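Local coordinates for response regulator receiver domain protein (CheY-like) (Methylobacillus flagellatus KT, PDB 3I42), which probably acts as a CheY-like response regulator receiver domain that takes up a phosphoryl group on an aspartate, though its own signalling pathway is unknown, at residues I53-K67 with L91-K105. Sequence-based numbering, arbitrary orientation.
Sequences IDLNLPDTSGLALVK and LGKEACELFDFYLEK
Phe99, just past the end of helix 93-98, pushes its ring between strand 50-54 and helix 62-71. Val66 CG1 lies over one ring face in a CH-pi contact, 4.2 Å from the centroid of the Phe99 ring. Val66 chi1 of 72° sets CG1 between the backbone N and the carbonyl carbon, where it meets both the Phe99 ring and Leu98 CB. Leu55 CD2 reaches Phe99 CZ at 3.7 Å, and Ile53 CD1 comes to Phe99 CE1 at 4.0 Å; both methyls meet the ring obliquely. Ala82 of strand 79-84 also touches the ring. This is the tight, buried part of the contact.

Farther out, Leu63 and Leu98 cross at about a right angle, with Leu63 CD1 3.6 Å from Leu98 CD1. The two short helical segments run at 40° to each other, 10.4 Å apart at closest approach. On the solvent side, Lys67 lays its aliphatic chain along Leu98. Lys67 NZ donates to Glu94 OE1 at 2.7 Å, on the syn side but 29° out of the carboxylate plane. This salt bridge sits at the rim, and Glu94 is exposed.

A second salt bridge lies at the other end, by the predicted phosphorylation site. Lys105 is extended beyond CG and brings NZ to 2.7 Å from Asp54 OD2. The other oxygen, Asp54 OD1, uses its anti lone pair to accept from Asn56 N at 2.9 Å, forming an Asx turn. Glu10 OE1 also lies close to Asp54 OD2. The pair probably corresponds to the phosphoacceptor aspartate and the lysine of CheY-like receiver domains. The structure holds the unphosphorylated form. In related receivers this lysine pairs with the phosphoryl group once it is on the aspartate, and Lys105 is placed where it could do the same.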
loop_
_atom_site.group_PDB
_atom_site.type_symbol
_atom_site.label_atom_id
_atom_site.label_comp_id
_atom_site.label_asym_id
_atom_site.label_seq_id
_atom_site.Cartn_x
_atom_site.Cartn_y
_atom_site.Cartn_z
ATOM N N ILE A 53 6.576 -11.617 -5.701
ATOM C CA ILE A 53 7.338 -11.122 -6.850
ATOM C C ILE A 53 8.579 -10.367 -6.404
ATOM O O ILE A 53 8.468 -9.332 -5.756
ATOM C CB ILE A 53 6.468 -10.205 -7.769
ATOM C CG1 ILE A 53 5.307 -10.980 -8.378
ATOM C CG2 ILE A 53 7.301 -9.620 -8.911
ATOM C CD1 ILE A 53 4.131 -10.103 -8.748
ATOM N N ASP A 54 9.754 -10.887 -6.754
ATOM C CA ASP A 54 10.985 -10.142 -6.631
ATOM C C ASP A 54 10.907 -8.901 -7.497
ATOM O O ASP A 54 10.416 -8.948 -8.631
ATOM C CB ASP A 54 12.167 -11.016 -7.046
ATOM C CG ASP A 54 13.507 -10.486 -6.518
ATOM O OD1 ASP A 54 13.882 -9.320 -6.811
ATOM O OD2 ASP A 54 14.185 -11.251 -5.796
ATOM N N LEU A 55 11.362 -7.772 -6.979
ATOM C CA LEU A 55 11.189 -6.541 -7.729
ATOM C C LEU A 55 12.242 -6.399 -8.831
ATOM O O LEU A 55 12.110 -5.531 -9.711
ATOM C CB LEU A 55 11.163 -5.316 -6.806
ATOM C CG LEU A 55 9.968 -5.177 -5.877
ATOM C CD1 LEU A 55 10.017 -3.834 -5.157
ATOM C CD2 LEU A 55 8.629 -5.319 -6.585
ATOM N N ASN A 56 13.253 -7.275 -8.796
ATOM C CA ASN A 56 14.358 -7.302 -9.748
ATOM C C ASN A 56 14.317 -8.590 -10.521
ATOM O O ASN A 56 14.708 -9.612 -10.006
ATOM C CB ASN A 56 15.695 -7.310 -8.998
ATOM C CG ASN A 56 16.086 -5.949 -8.442
ATOM O OD1 ASN A 56 15.883 -4.911 -9.085
ATOM N ND2 ASN A 56 16.690 -5.951 -7.242
ATOM N N LEU A 57 13.873 -8.565 -11.761
ATOM C CA LEU A 57 13.738 -9.807 -12.496
ATOM C C LEU A 57 14.589 -9.766 -13.772
ATOM O O LEU A 57 14.996 -8.687 -14.187
ATOM C CB LEU A 57 12.266 -10.075 -12.787
ATOM C CG LEU A 57 11.447 -10.567 -11.602
ATOM C CD1 LEU A 57 9.969 -10.504 -11.954
ATOM C CD2 LEU A 57 11.871 -12.010 -11.227
ATOM N N PRO A 58 14.904 -10.938 -14.366
ATOM C CA PRO A 58 15.777 -10.815 -15.519
ATOM C C PRO A 58 15.105 -10.037 -16.681
ATOM O O PRO A 58 15.739 -9.147 -17.266
ATOM C CB PRO A 58 16.061 -12.272 -15.922
ATOM C CG PRO A 58 15.455 -13.144 -14.823
ATOM C CD PRO A 58 14.455 -12.328 -14.122
ATOM N N ASP A 59 13.836 -10.332 -16.962
ATOM C CA ASP A 59 13.156 -9.833 -18.170
ATOM C C ASP A 59 12.180 -8.657 -17.942
ATOM O O ASP A 59 11.442 -8.282 -18.869
ATOM C CB ASP A 59 12.382 -10.989 -18.840
ATOM C CG ASP A 59 11.446 -11.725 -17.857
ATOM O OD1 ASP A 59 11.611 -11.582 -16.609
ATOM O OD2 ASP A 59 10.554 -12.460 -18.333
ATOM N N THR A 60 12.155 -8.093 -16.729
ATOM C CA THR A 60 11.102 -7.132 -16.373
ATOM C C THR A 60 11.327 -6.604 -14.982
ATOM O O THR A 60 12.072 -7.213 -14.215
ATOM C CB THR A 60 9.669 -7.795 -16.453
ATOM O OG1 THR A 60 8.664 -6.825 -16.146
ATOM C CG2 THR A 60 9.522 -9.024 -15.475
ATOM N N SER A 61 10.694 -5.483 -14.642
ATOM C CA SER A 61 10.627 -5.054 -13.240
ATOM C C SER A 61 9.477 -5.786 -12.554
ATOM O O SER A 61 8.566 -6.277 -13.221
ATOM C CB SER A 61 10.448 -3.534 -13.105
ATOM O OG SER A 61 9.114 -3.149 -13.403
ATOM N N GLY A 62 9.534 -5.900 -11.229
ATOM C CA GLY A 62 8.443 -6.525 -10.492
ATOM C C GLY A 62 7.169 -5.720 -10.663
ATOM O O GLY A 62 6.066 -6.268 -10.816
ATOM N N LEU A 63 7.325 -4.408 -10.653
ATOM C CA LEU A 63 6.196 -3.515 -10.849
ATOM C C LEU A 63 5.493 -3.671 -12.213
ATOM O O LEU A 63 4.276 -3.762 -12.267
ATOM C CB LEU A 63 6.604 -2.049 -10.637
ATOM C CG LEU A 63 5.371 -1.143 -10.859
ATOM C CD1 LEU A 63 4.515 -1.092 -9.601
ATOM C CD2 LEU A 63 5.763 0.283 -11.348
ATOM N N ALA A 64 6.252 -3.696 -13.300
ATOM C CA ALA A 64 5.642 -3.899 -14.605
ATOM C C ALA A 64 4.992 -5.296 -14.640
ATOM O O ALA A 64 3.942 -5.488 -15.243
ATOM C CB ALA A 64 6.689 -3.747 -15.715
ATOM N N LEU A 65 5.585 -6.278 -13.973
ATOM C CA LEU A 65 4.975 -7.615 -13.970
ATOM C C LEU A 65 3.641 -7.673 -13.219
ATOM O O LEU A 65 2.704 -8.309 -13.682
ATOM C CB LEU A 65 5.935 -8.697 -13.444
ATOM C CG LEU A 65 5.347 -10.109 -13.429
ATOM C CD1 LEU A 65 5.049 -10.630 -14.858
ATOM C CD2 LEU A 65 6.309 -11.054 -12.751
ATOM N N VAL A 66 3.534 -7.036 -12.059
ATOM C CA VAL A 66 2.293 -7.179 -11.286
ATOM C C VAL A 66 1.104 -6.529 -12.040
ATOM O O VAL A 66 -0.011 -7.029 -11.993
ATOM C CB VAL A 66 2.431 -6.650 -9.847
ATOM C CG1 VAL A 66 2.498 -5.173 -9.832
ATOM C CG2 VAL A 66 1.251 -7.123 -8.981
ATOM N N LYS A 67 1.363 -5.444 -12.761
ATOM C CA LYS A 67 0.341 -4.824 -13.620
ATOM C C LYS A 67 -0.169 -5.778 -14.669
ATOM O O LYS A 67 -1.366 -5.788 -14.922
ATOM C CB LYS A 67 0.880 -3.601 -14.329
ATOM C CG LYS A 67 1.188 -2.456 -13.447
ATOM C CD LYS A 67 1.783 -1.319 -14.286
ATOM C CE LYS A 67 2.076 -0.118 -13.411
ATOM N NZ LYS A 67 3.301 0.594 -13.907
ATOM N N LEU A 91 10.145 0.988 -3.631
ATOM C CA LEU A 91 8.676 1.102 -3.542
ATOM C C LEU A 91 8.187 2.531 -3.639
ATOM O O LEU A 91 8.173 3.248 -2.648
ATOM C CB LEU A 91 8.154 0.510 -2.236
ATOM C CG LEU A 91 8.486 -0.940 -1.912
ATOM C CD1 LEU A 91 8.322 -1.136 -0.441
ATOM C CD2 LEU A 91 7.591 -1.892 -2.675
ATOM N N GLY A 92 7.771 2.951 -4.821
ATOM C CA GLY A 92 7.152 4.254 -4.942
ATOM C C GLY A 92 5.650 4.185 -4.808
ATOM O O GLY A 92 5.088 3.220 -4.279
ATOM N N LYS A 93 5.000 5.224 -5.309
ATOM C CA LYS A 93 3.550 5.380 -5.267
ATOM C C LYS A 93 2.740 4.220 -5.883
ATOM O O LYS A 93 1.782 3.744 -5.275
ATOM C CB LYS A 93 3.195 6.692 -5.966
ATOM C CG LYS A 93 1.753 7.003 -5.945
ATOM C CD LYS A 93 1.515 8.337 -6.590
ATOM C CE LYS A 93 0.038 8.632 -6.557
ATOM N NZ LYS A 93 -0.711 7.597 -7.315
ATOM N N GLU A 94 3.112 3.813 -7.102
ATOM C CA GLU A 94 2.443 2.723 -7.828
ATOM C C GLU A 94 2.663 1.353 -7.175
ATOM O O GLU A 94 1.770 0.526 -7.171
ATOM C CB GLU A 94 2.890 2.683 -9.302
ATOM C CG GLU A 94 2.043 3.540 -10.254
ATOM C CD GLU A 94 1.930 2.928 -11.665
ATOM O OE1 GLU A 94 3.007 2.718 -12.306
ATOM O OE2 GLU A 94 0.773 2.652 -12.120
ATOM N N ALA A 95 3.850 1.130 -6.625
ATOM C CA ALA A 95 4.139 -0.109 -5.885
ATOM C C ALA A 95 3.268 -0.237 -4.634
ATOM O O ALA A 95 2.672 -1.277 -4.387
ATOM C CB ALA A 95 5.621 -0.204 -5.540
ATOM N N CYS A 96 3.187 0.830 -3.851
ATOM C CA CYS A 96 2.202 0.922 -2.772
ATOM C C CYS A 96 0.781 0.576 -3.248
ATOM O O CYS A 96 0.047 -0.166 -2.580
ATOM C CB CYS A 96 2.229 2.323 -2.166
ATOM S SG CYS A 96 3.743 2.719 -1.236
ATOM N N GLU A 97 0.405 1.063 -4.430
ATOM C CA GLU A 97 -0.968 0.866 -4.895
ATOM C C GLU A 97 -1.233 -0.533 -5.426
ATOM O O GLU A 97 -2.312 -1.078 -5.203
ATOM C CB GLU A 97 -1.337 1.927 -5.926
ATOM C CG GLU A 97 -1.325 3.332 -5.329
ATOM C CD GLU A 97 -1.521 4.422 -6.349
ATOM O OE1 GLU A 97 -1.166 4.184 -7.515
ATOM O OE2 GLU A 97 -2.019 5.514 -5.985
ATOM N N LEU A 98 -0.258 -1.108 -6.122
ATOM C CA LEU A 98 -0.471 -2.361 -6.876
ATOM C C LEU A 98 -0.107 -3.658 -6.156
ATOM O O LEU A 98 -0.499 -4.749 -6.599
ATOM C CB LEU A 98 0.295 -2.295 -8.193
ATOM C CG LEU A 98 -0.241 -1.363 -9.277
ATOM C CD1 LEU A 98 0.918 -0.879 -10.111
ATOM C CD2 LEU A 98 -1.269 -2.099 -10.125
ATOM N N PHE A 99 0.663 -3.563 -5.072
ATOM C CA PHE A 99 0.898 -4.771 -4.256
ATOM C C PHE A 99 0.047 -4.718 -3.005
ATOM O O PHE A 99 -0.313 -3.649 -2.534
ATOM C CB PHE A 99 2.347 -4.893 -3.857
ATOM C CG PHE A 99 3.251 -5.246 -4.966
ATOM C CD1 PHE A 99 3.445 -6.581 -5.323
ATOM C CD2 PHE A 99 3.951 -4.253 -5.638
ATOM C CE1 PHE A 99 4.309 -6.925 -6.361
ATOM C CE2 PHE A 99 4.816 -4.581 -6.692
ATOM C CZ PHE A 99 5.003 -5.921 -7.051
ATOM N N ASP A 100 -0.279 -5.881 -2.471
ATOM C CA ASP A 100 -1.096 -5.960 -1.272
ATOM C C ASP A 100 -0.229 -6.055 -0.008
ATOM O O ASP A 100 -0.632 -5.586 1.056
ATOM C CB ASP A 100 -2.028 -7.174 -1.385
ATOM C CG ASP A 100 -2.915 -7.119 -2.629
ATOM O OD1 ASP A 100 -3.767 -6.211 -2.708
ATOM O OD2 ASP A 100 -2.753 -7.978 -3.520
ATOM N N PHE A 101 0.941 -6.676 -0.140
ATOM C CA PHE A 101 1.865 -6.886 0.980
ATOM C C PHE A 101 3.273 -6.678 0.492
ATOM O O PHE A 101 3.561 -6.758 -0.692
ATOM C CB PHE A 101 1.738 -8.310 1.592
ATOM C CG PHE A 101 0.328 -8.702 1.961
ATOM C CD1 PHE A 101 -0.210 -8.363 3.194
ATOM C CD2 PHE A 101 -0.464 -9.410 1.071
ATOM C CE1 PHE A 101 -1.514 -8.713 3.511
ATOM C CE2 PHE A 101 -1.774 -9.787 1.396
ATOM C CZ PHE A 101 -2.299 -9.437 2.600
ATOM N N TYR A 102 4.168 -6.408 1.420
ATOM C CA TYR A 102 5.508 -6.023 1.063
ATOM C C TYR A 102 6.442 -6.755 2.022
ATOM O O TYR A 102 6.161 -6.822 3.199
ATOM C CB TYR A 102 5.662 -4.480 1.145
ATOM C CG TYR A 102 4.433 -3.704 0.664
ATOM C CD1 TYR A 102 4.337 -3.200 -0.667
ATOM C CD2 TYR A 102 3.366 -3.474 1.526
ATOM C CE1 TYR A 102 3.173 -2.477 -1.105
ATOM C CE2 TYR A 102 2.211 -2.782 1.095
ATOM C CZ TYR A 102 2.129 -2.288 -0.208
ATOM O OH TYR A 102 0.982 -1.614 -0.567
ATOM N N LEU A 103 7.513 -7.333 1.477
ATOM C CA LEU A 103 8.542 -8.074 2.202
ATOM C C LEU A 103 9.888 -7.467 1.881
ATOM O O LEU A 103 10.139 -7.035 0.757
ATOM C CB LEU A 103 8.570 -9.532 1.733
ATOM C CG LEU A 103 7.518 -10.447 2.328
ATOM C CD1 LEU A 103 7.554 -11.785 1.628
ATOM C CD2 LEU A 103 7.785 -10.618 3.833
ATOM N N GLU A 104 10.769 -7.424 2.862
ATOM C CA GLU A 104 12.125 -6.956 2.601
ATOM C C GLU A 104 13.064 -8.140 2.770
ATOM O O GLU A 104 12.931 -8.891 3.733
ATOM C CB GLU A 104 12.445 -5.860 3.607
ATOM C CG GLU A 104 13.541 -4.920 3.218
ATOM C CD GLU A 104 13.833 -3.930 4.326
ATOM O OE1 GLU A 104 12.873 -3.415 4.943
ATOM O OE2 GLU A 104 15.023 -3.681 4.591
ATOM N N LYS A 105 13.987 -8.347 1.832
ATOM C CA LYS A 105 15.023 -9.394 2.006
ATOM C C LYS A 105 16.002 -9.056 3.152
ATOM O O LYS A 105 16.281 -7.882 3.406
ATOM C CB LYS A 105 15.811 -9.641 0.725
ATOM C CG LYS A 105 14.993 -10.229 -0.395
ATOM C CD LYS A 105 15.736 -10.033 -1.695
ATOM C CE LYS A 105 14.803 -9.928 -2.884
ATOM N NZ LYS A 105 15.548 -9.602 -4.136
#